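Local coordinates for hypothetical protein (Bacteroides ovatus, PDB 4EPS), which is probably a component of the fimbrium tip, part of the filamentous cell-surface appendages that mediate adhesion and biofilm formation, at residues K345-L350 against T405-C409. Numbering follows the deposited sequence.
Sequences KFSPAL and TDFEC
Phe346 and Cys409 form a Cys sulfur-aromatic contact where the loop after edge strand 342-344 of an antiparallel sheet meets the segment 405-409, which leads into helix 408-419; it illustrates how two rings and one backbone hydrogen bond join an irregular loop to a neighbouring segment. In the tightly packed half, Cys409 N donates to Phe346 O at 2.9 Å, the N-H...O angle being 151°. The Cys409 sulfur lies over a face of the Phe346 ring, SG 3.9 Å from the centroid; with SG between its own backbone N and carbonyl carbon (chi1 63°), the sulfur stays over the ring beside CB. Tyr504 of strand 502-509 touches both side chains. Next along, Ser347 CB rests over a face of the Phe407 ring, a CH-pi contact 3.7 Å from the centroid, while Pro348 CD reaches Phe407 CD1 at 3.5 Å and Leu350 CD2 meets Phe407 CZ; both approach the ring obliquely. Replacing Phe407 by alanine removes the ring, and is likely to open a gap beneath Ser347 CB and leave Pro348 CD and Leu350 CD2 without their shared apolar partner. The outer side is looser. There Lys345 and Glu408 run past each other without a salt bridge, Lys345 NZ remaining 5.9 Å from Glu408 OE2. Instead, a water donates to Glu408 OE2 at 2.7 Å and, weakly, to Ser347 O at 2.9 Å.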
loop_
_atom_site.group_PDB
_atom_site.type_symbol
_atom_site.label_atom_id
_atom_site.label_comp_id
_atom_site.label_asym_id
_atom_site.label_seq_id
_atom_site.Cartn_x
_atom_site.Cartn_y
_atom_site.Cartn_z
ATOM N N LYS A 345 5.449 22.899 36.901
ATOM C CA LYS A 345 5.735 24.295 36.574
ATOM C C LYS A 345 6.544 24.306 35.289
ATOM O O LYS A 345 7.014 23.245 34.860
ATOM C CB LYS A 345 6.492 25.002 37.730
ATOM C CG LYS A 345 5.697 25.069 39.020
ATOM C CD LYS A 345 6.608 25.490 40.185
ATOM C CE LYS A 345 5.841 25.895 41.424
ATOM N NZ LYS A 345 5.231 24.730 42.124
ATOM N N PHE A 346 6.695 25.490 34.655
ATOM C CA PHE A 346 7.437 25.553 33.402
ATOM C C PHE A 346 8.796 26.155 33.630
ATOM O O PHE A 346 9.803 25.585 33.217
ATOM C CB PHE A 346 6.657 26.352 32.333
ATOM C CG PHE A 346 7.284 26.282 30.959
ATOM C CD1 PHE A 346 6.936 25.277 30.069
ATOM C CD2 PHE A 346 8.204 27.242 30.549
ATOM C CE1 PHE A 346 7.521 25.216 28.799
ATOM C CE2 PHE A 346 8.818 27.150 29.296
ATOM C CZ PHE A 346 8.468 26.145 28.435
ATOM N N SER A 347 8.825 27.341 34.240
ATOM C CA SER A 347 10.061 28.066 34.504
ATOM C C SER A 347 9.815 29.087 35.582
ATOM O O SER A 347 8.648 29.360 35.892
ATOM C CB SER A 347 10.541 28.770 33.230
ATOM O OG SER A 347 9.829 29.973 32.987
ATOM N N PRO A 348 10.853 29.744 36.139
ATOM C CA PRO A 348 10.557 30.864 37.040
ATOM C C PRO A 348 10.018 32.046 36.216
ATOM O O PRO A 348 10.168 32.048 34.991
ATOM C CB PRO A 348 11.915 31.189 37.678
ATOM C CG PRO A 348 12.939 30.616 36.808
ATOM C CD PRO A 348 12.306 29.607 35.883
ATOM N N ALA A 349 9.380 33.028 36.865
ATOM C CA ALA A 349 8.954 34.257 36.171
ATOM C C ALA A 349 10.226 35.028 35.829
ATOM O O ALA A 349 11.156 35.035 36.636
ATOM C CB ALA A 349 8.037 35.080 37.064
ATOM N N LEU A 350 10.336 35.563 34.610
ATOM C CA LEU A 350 11.569 36.239 34.189
ATOM C C LEU A 350 11.415 37.745 34.228
ATOM O O LEU A 350 10.300 38.244 34.116
ATOM C CB LEU A 350 11.948 35.810 32.762
ATOM C CG LEU A 350 12.112 34.298 32.473
ATOM C CD1 LEU A 350 12.352 34.067 30.997
ATOM C CD2 LEU A 350 13.287 33.698 33.269
ATOM N N THR A 405 20.055 28.677 33.487
ATOM C CA THR A 405 18.933 28.585 34.424
ATOM C C THR A 405 18.229 27.252 34.207
ATOM O O THR A 405 17.812 26.944 33.082
ATOM C CB THR A 405 17.972 29.776 34.286
ATOM O OG1 THR A 405 18.720 30.993 34.191
ATOM C CG2 THR A 405 16.993 29.865 35.452
ATOM N N ASP A 406 18.099 26.465 35.293
ATOM C CA ASP A 406 17.503 25.131 35.277
ATOM C C ASP A 406 15.982 25.203 35.349
ATOM O O ASP A 406 15.392 25.004 36.422
ATOM C CB ASP A 406 18.069 24.275 36.429
ATOM C CG ASP A 406 19.571 24.040 36.350
ATOM O OD1 ASP A 406 20.050 23.576 35.278
ATOM O OD2 ASP A 406 20.266 24.296 37.361
ATOM N N PHE A 407 15.349 25.498 34.197
ATOM C CA PHE A 407 13.886 25.573 34.086
ATOM C C PHE A 407 13.275 24.206 34.345
ATOM O O PHE A 407 13.837 23.193 33.888
ATOM C CB PHE A 407 13.479 26.047 32.680
ATOM C CG PHE A 407 13.757 27.478 32.277
ATOM C CD1 PHE A 407 14.240 28.404 33.201
ATOM C CD2 PHE A 407 13.469 27.920 30.991
ATOM C CE1 PHE A 407 14.457 29.735 32.833
ATOM C CE2 PHE A 407 13.695 29.248 30.623
ATOM C CZ PHE A 407 14.170 30.149 31.551
ATOM N N GLU A 408 12.123 24.168 35.036
ATOM C CA GLU A 408 11.431 22.904 35.321
ATOM C C GLU A 408 11.073 22.141 34.035
ATOM O O GLU A 408 11.131 20.912 34.041
ATOM C CB GLU A 408 10.172 23.136 36.170
ATOM C CG GLU A 408 10.471 23.670 37.568
ATOM C CD GLU A 408 10.487 25.184 37.753
ATOM O OE1 GLU A 408 11.038 25.902 36.887
ATOM O OE2 GLU A 408 9.988 25.649 38.805
ATOM N N CYS A 409 10.749 22.845 32.921
ATOM C CA CYS A 409 10.396 22.168 31.651
ATOM C C CYS A 409 11.531 21.249 31.144
ATOM O O CYS A 409 11.237 20.206 30.560
ATOM C CB CYS A 409 9.982 23.172 30.585
ATOM S SG CYS A 409 11.290 24.322 30.104
HETATM O O HOH W 1 8.683 27.936 38.363
#